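Local coordinates for protein cytochrome P450 268A2 Cyp268A2 (Mycobacterium marinum, PDB 6BLD) that binds protoporphyrin IX with its iron as a cytochrome P450 and holds (3e,5e)-6,10-dimethylundeca-3,5,9-trien-2-one in a pocket, at residues Arg40-His45 against Gly60-Thr65; Asp12-Ser17 against Ser34-Glu39. All blocks are in the same frame, centred on the assembly; numbering follows the deposited sequence.

Interaction 1 of 2, residues Arg40-His45 against Gly60-Thr65; sequences RPVSWH and GFWAVT
Pro-41 meets Thr-65 just before strand 42-45 and just after strand 61-64. The Thr-65 hydroxyl OG1 donates to Pro-41 O at 3.0 Å, in the carbonyl plane and on a lone pair. A water also donates to Pro-41 O. Val-42 follows, and its CG1 packs on Trp-62 CE3. Ser-43 and Ala-63 form a hydrogen-bonded pair. Ala-63 N reaches Ser-43 O at 2.6 Å in a nearly straight bond (173°), while Ser-43 N donates to Ala-63 O. Ser-43 OG and His-45 NE2 share a hydrogen bond of 2.6 Å, with OG at the imidazole edge, in plane. OG is also bonded to a water. Trp-44 and Trp-62 give the two largest shares of the buried surface. The edge of the Trp-44 six-membered ring points at the face of the Trp-62 five-membered ring, centroids 4.6 Å apart and planes at 61°. Phe-61 N lies over one face of Trp-44. Trp-62 NE1 forms a hydrogen bond with Glu-330 OE1. His-45 works on the other side of the sheet. Its CB stands over the Phe-61 ring, 3.9 Å from the centroid, and its CD2 touches Ala-63 CB. Strand 42-45 is an edge strand of a mixed sheet. Strand 61-64 lies between it and strand 331-335, helix 67-75 packs against Val-42 and Val-64, and helix 26-39 touches Ser-43 and Thr-65.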
loop_
_atom_site.group_PDB
_atom_site.type_symbol
_atom_site.label_atom_id
_atom_site.label_comp_id
_atom_site.label_asym_id
_atom_site.label_seq_id
_atom_site.Cartn_x
_atom_site.Cartn_y
_atom_site.Cartn_z
ATOM N N ARG A 40 16.094 20.732 -5.413
ATOM C CA ARG A 40 15.923 20.042 -6.693
ATOM C C ARG A 40 14.741 19.087 -6.582
ATOM O O ARG A 40 14.921 17.868 -6.442
ATOM C CB ARG A 40 17.202 19.307 -7.096
ATOM C CG ARG A 40 18.455 20.174 -7.024
ATOM C CD ARG A 40 19.728 19.368 -7.245
ATOM N NE ARG A 40 19.941 18.352 -6.218
ATOM C CZ ARG A 40 20.352 18.606 -4.978
ATOM N NH1 ARG A 40 20.520 17.609 -4.120
ATOM N NH2 ARG A 40 20.595 19.851 -4.595
ATOM N N PRO A 41 13.512 19.609 -6.642
ATOM C CA PRO A 41 12.334 18.756 -6.398
ATOM C C PRO A 41 12.153 17.644 -7.415
ATOM O O PRO A 41 11.505 16.639 -7.097
ATOM C CB PRO A 41 11.166 19.752 -6.445
ATOM C CG PRO A 41 11.681 20.907 -7.241
ATOM C CD PRO A 41 13.139 21.007 -6.917
ATOM N N VAL A 42 12.691 17.791 -8.621
ATOM C CA VAL A 42 12.646 16.756 -9.649
ATOM C C VAL A 42 14.091 16.492 -10.053
ATOM O O VAL A 42 14.702 17.296 -10.768
ATOM C CB VAL A 42 11.789 17.163 -10.852
ATOM C CG1 VAL A 42 11.834 16.085 -11.926
ATOM C CG2 VAL A 42 10.353 17.428 -10.414
ATOM N N SER A 43 14.645 15.370 -9.597
ATOM C CA SER A 43 16.057 15.068 -9.772
ATOM C C SER A 43 16.224 13.702 -10.425
ATOM O O SER A 43 15.356 12.831 -10.329
ATOM C CB SER A 43 16.804 15.105 -8.433
ATOM O OG SER A 43 16.173 14.271 -7.475
ATOM N N TRP A 44 17.371 13.527 -11.080
ATOM C CA TRP A 44 17.699 12.314 -11.820
ATOM C C TRP A 44 18.642 11.449 -10.991
ATOM O O TRP A 44 19.642 11.946 -10.460
ATOM C CB TRP A 44 18.338 12.674 -13.164
ATOM C CG TRP A 44 18.682 11.505 -14.043
ATOM C CD1 TRP A 44 19.932 11.037 -14.331
ATOM C CD2 TRP A 44 17.767 10.672 -14.767
ATOM N NE1 TRP A 44 19.852 9.962 -15.182
ATOM C CE2 TRP A 44 18.534 9.716 -15.463
ATOM C CE3 TRP A 44 16.374 10.637 -14.887
ATOM C CZ2 TRP A 44 17.955 8.737 -16.269
ATOM C CZ3 TRP A 44 15.801 9.664 -15.688
ATOM C CH2 TRP A 44 16.591 8.729 -16.368
ATOM N N HIS A 45 18.330 10.164 -10.890
ATOM C CA HIS A 45 19.053 9.239 -10.033
ATOM C C HIS A 45 19.292 7.938 -10.781
ATOM O O HIS A 45 18.549 7.604 -11.710
ATOM C CB HIS A 45 18.278 8.960 -8.738
ATOM C CG HIS A 45 18.059 10.175 -7.892
ATOM N ND1 HIS A 45 18.796 10.432 -6.756
ATOM C CD2 HIS A 45 17.188 11.203 -8.017
ATOM C CE1 HIS A 45 18.389 11.568 -6.218
ATOM N NE2 HIS A 45 17.414 12.056 -6.964
ATOM N N GLY A 60 18.042 5.107 -15.248
ATOM C CA GLY A 60 17.757 5.738 -13.983
ATOM C C GLY A 60 16.282 6.084 -13.886
ATOM O O GLY A 60 15.440 5.430 -14.500
ATOM N N PHE A 61 16.001 7.122 -13.102
ATOM C CA PHE A 61 14.631 7.556 -12.872
ATOM C C PHE A 61 14.639 9.000 -12.396
ATOM O O PHE A 61 15.652 9.511 -11.911
ATOM C CB PHE A 61 13.922 6.660 -11.847
ATOM C CG PHE A 61 14.480 6.770 -10.454
ATOM C CD1 PHE A 61 15.537 5.970 -10.052
ATOM C CD2 PHE A 61 13.947 7.672 -9.544
ATOM C CE1 PHE A 61 16.052 6.069 -8.771
ATOM C CE2 PHE A 61 14.459 7.775 -8.265
ATOM C CZ PHE A 61 15.513 6.973 -7.879
ATOM N N TRP A 62 13.486 9.647 -12.536
ATOM C CA TRP A 62 13.260 10.989 -12.018
ATOM C C TRP A 62 12.598 10.890 -10.650
ATOM O O TRP A 62 11.574 10.217 -10.498
ATOM C CB TRP A 62 12.379 11.803 -12.966
ATOM C CG TRP A 62 13.069 12.257 -14.213
ATOM C CD1 TRP A 62 12.948 11.717 -15.460
ATOM C CD2 TRP A 62 13.979 13.356 -14.339
ATOM N NE1 TRP A 62 13.730 12.409 -16.355
ATOM C CE2 TRP A 62 14.373 13.420 -15.691
ATOM C CE3 TRP A 62 14.503 14.290 -13.440
ATOM C CZ2 TRP A 62 15.264 14.380 -16.164
ATOM C CZ3 TRP A 62 15.387 15.243 -13.912
ATOM C CH2 TRP A 62 15.758 15.281 -15.261
ATOM N N ALA A 63 13.179 11.561 -9.660
ATOM C CA ALA A 63 12.644 11.558 -8.305
ATOM C C ALA A 63 11.673 12.721 -8.142
ATOM O O ALA A 63 12.052 13.883 -8.325
ATOM C CB ALA A 63 13.772 11.646 -7.277
ATOM N N VAL A 64 10.425 12.408 -7.801
ATOM C CA VAL A 64 9.375 13.400 -7.601
ATOM C C VAL A 64 9.065 13.441 -6.111
ATOM O O VAL A 64 8.489 12.494 -5.560
ATOM C CB VAL A 64 8.119 13.076 -8.420
ATOM C CG1 VAL A 64 7.040 14.110 -8.157
ATOM C CG2 VAL A 64 8.454 13.012 -9.897
ATOM N N THR A 65 9.426 14.550 -5.460
ATOM C CA THR A 65 9.384 14.645 -4.008
ATOM C C THR A 65 8.309 15.577 -3.467
ATOM O O THR A 65 7.898 15.410 -2.315
ATOM C CB THR A 65 10.747 15.109 -3.472
ATOM O OG1 THR A 65 11.110 16.341 -4.102
ATOM C CG2 THR A 65 11.818 14.063 -3.757
HETATM O O HOH W 1 13.960 15.229 -6.318
HETATM O O HOH W 2 8.607 17.131 -6.965
#

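Interaction 2 of 2, residues Asp12-Ser17 against Ser34-Glu39; sequences DTIDLS and SELRAE
Leu-36 points from the helix toward the loop and packs against Asp-12, Ile-14 and Leu-16. The tight part is apolar. Leu-16 and Leu-36 reach toward each other tip to tip, with their CD1 methyls 3.6 Å apart. The other methyl of Leu-36, CD2, lies 3.8 Å from Ile-14 CG1, and these two side chains slide past each other in opposite directions. CD2 also sits 3.6 Å from Asp-12 OD2. That carboxylate has other partners: OD1 forms a salt bridge with Arg-40, and OD2 accepts from Ile-14 N at 2.9 Å, which closes an Asx turn. The solvent side is looser. Glu-35 is exposed, and its extended chain crosses Ile-14 obliquely. Ile-14 CD1 comes 3.8 Å from Glu-35 OE1, a plain van der Waals contact. Deeper in, Leu-16 also rests on Phe-33 of the same helix and on Phe-21. A second Asx turn, from Asp-15 OD1 to Ser-17 N, shapes the end of the loop just before helix 19-23. Together this is a loop of two consecutive Asx turns laid against helix 26-39 mainly by Ile-14 and Leu-16, with Asp-12 beside them, in the N-terminal region of a cytochrome P450.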
loop_
_atom_site.group_PDB
_atom_site.type_symbol
_atom_site.label_atom_id
_atom_site.label_comp_id
_atom_site.label_asym_id
_atom_site.label_seq_id
_atom_site.Cartn_x
_atom_site.Cartn_y
_atom_site.Cartn_z
ATOM N N ASP A 12 22.068 12.903 -9.563
ATOM C CA ASP A 12 21.960 13.774 -8.406
ATOM C C ASP A 12 22.922 13.330 -7.308
ATOM O O ASP A 12 23.327 12.167 -7.226
ATOM C CB ASP A 12 20.527 13.791 -7.875
ATOM C CG ASP A 12 20.249 14.986 -6.985
ATOM O OD1 ASP A 12 19.874 16.052 -7.519
ATOM O OD2 ASP A 12 20.406 14.863 -5.753
ATOM N N THR A 13 23.291 14.288 -6.456
ATOM C CA THR A 13 24.176 13.988 -5.336
ATOM C C THR A 13 23.472 13.128 -4.290
ATOM O O THR A 13 24.081 12.220 -3.711
ATOM C CB THR A 13 24.684 15.293 -4.718
ATOM O OG1 THR A 13 25.724 15.838 -5.540
ATOM C CG2 THR A 13 25.223 15.067 -3.313
ATOM N N ILE A 14 22.185 13.384 -4.053
ATOM C CA ILE A 14 21.453 12.691 -3.000
ATOM C C ILE A 14 21.236 11.236 -3.395
ATOM O O ILE A 14 20.821 10.934 -4.522
ATOM C CB ILE A 14 20.118 13.397 -2.720
ATOM C CG1 ILE A 14 20.359 14.846 -2.285
ATOM C CG2 ILE A 14 19.323 12.645 -1.664
ATOM C CD1 ILE A 14 21.399 14.999 -1.199
ATOM N N ASP A 15 21.512 10.328 -2.464
ATOM C CA ASP A 15 21.362 8.899 -2.697
ATOM C C ASP A 15 19.934 8.473 -2.373
ATOM O O ASP A 15 19.492 8.585 -1.224
ATOM C CB ASP A 15 22.366 8.113 -1.855
ATOM C CG ASP A 15 22.095 6.621 -1.857
ATOM O OD1 ASP A 15 21.580 6.100 -2.870
ATOM O OD2 ASP A 15 22.404 5.966 -0.839
ATOM N N LEU A 16 19.219 7.984 -3.387
ATOM C CA LEU A 16 17.886 7.417 -3.214
ATOM C C LEU A 16 17.792 5.988 -3.734
ATOM O O LEU A 16 16.679 5.466 -3.878
ATOM C CB LEU A 16 16.833 8.281 -3.915
ATOM C CG LEU A 16 16.725 9.759 -3.549
ATOM C CD1 LEU A 16 15.599 10.401 -4.340
ATOM C CD2 LEU A 16 16.501 9.935 -2.058
ATOM N N SER A 17 18.924 5.340 -4.018
ATOM C CA SER A 17 18.924 4.054 -4.701
ATOM C C SER A 17 19.597 2.927 -3.933
ATOM O O SER A 17 19.338 1.759 -4.248
ATOM C CB SER A 17 19.610 4.180 -6.071
ATOM O OG SER A 17 19.278 5.406 -6.699
ATOM N N SER A 34 13.949 16.214 2.203
ATOM C CA SER A 34 13.771 17.631 2.510
ATOM C C SER A 34 14.647 18.504 1.619
ATOM O O SER A 34 14.180 19.509 1.068
ATOM C CB SER A 34 14.076 17.891 3.985
ATOM O OG SER A 34 13.875 19.255 4.312
ATOM N N GLU A 35 15.924 18.138 1.467
ATOM C CA GLU A 35 16.824 18.931 0.635
ATOM C C GLU A 35 16.389 18.907 -0.823
ATOM O O GLU A 35 16.453 19.928 -1.517
ATOM C CB GLU A 35 18.261 18.430 0.769
ATOM C CG GLU A 35 19.220 19.072 -0.230
ATOM C CD GLU A 35 20.666 18.676 -0.005
ATOM O OE1 GLU A 35 21.474 18.808 -0.950
ATOM O OE2 GLU A 35 20.997 18.236 1.114
ATOM N N LEU A 36 15.946 17.745 -1.309
ATOM C CA LEU A 36 15.450 17.658 -2.678
ATOM C C LEU A 36 14.209 18.522 -2.864
ATOM O O LEU A 36 14.135 19.324 -3.800
ATOM C CB LEU A 36 15.159 16.202 -3.037
ATOM C CG LEU A 36 16.382 15.293 -3.170
ATOM C CD1 LEU A 36 15.954 13.864 -3.451
ATOM C CD2 LEU A 36 17.314 15.801 -4.259
ATOM N N ARG A 37 13.226 18.380 -1.968
ATOM C CA ARG A 37 12.024 19.202 -2.051
ATOM C C ARG A 37 12.358 20.687 -2.091
ATOM O O ARG A 37 11.660 21.464 -2.750
ATOM C CB ARG A 37 11.098 18.914 -0.865
ATOM C CG ARG A 37 10.249 17.660 -1.012
ATOM C CD ARG A 37 9.105 17.633 -0.006
ATOM N NE ARG A 37 9.529 18.074 1.321
ATOM C CZ ARG A 37 9.959 17.259 2.281
ATOM N NH1 ARG A 37 10.022 15.952 2.069
ATOM N NH2 ARG A 37 10.327 17.754 3.456
ATOM N N ALA A 38 13.425 21.098 -1.409
ATOM C CA ALA A 38 13.750 22.516 -1.331
ATOM C C ALA A 38 14.565 22.976 -2.536
ATOM O O ALA A 38 14.278 24.025 -3.124
ATOM C CB ALA A 38 14.496 22.814 -0.029
ATOM N N GLU A 39 15.582 22.206 -2.924
ATOM C CA GLU A 39 16.532 22.645 -3.941
ATOM C C GLU A 39 16.265 22.050 -5.320
ATOM O O GLU A 39 16.231 22.785 -6.314
ATOM C CB GLU A 39 17.965 22.310 -3.503
ATOM C CG GLU A 39 18.281 22.621 -2.040
ATOM C CD GLU A 39 18.219 24.103 -1.702
ATOM O OE1 GLU A 39 18.112 24.938 -2.626
ATOM O OE2 GLU A 39 18.279 24.432 -0.498
#

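How the interactions relate
Interaction 2 and interaction 1 follow in series along the chain, and their centres are about 8 Å apart. Helix 26-39 of interaction 2 leads directly into strand 42-45 of interaction 1. The two contacts also touch in space. Asp-12 N probably forms a hydrogen bond with Trp-44 O, at 2.8 Å, and His-45 CE1 packs 3.0 Å from Ile-14 O. The N-terminal loop thus runs beside an edge strand of the mixed sheet as well as against the helix before it. Both contacts lie on the same side of the chain's centre. Between them, the loop crosses from helix 26-39 to the sheet edge.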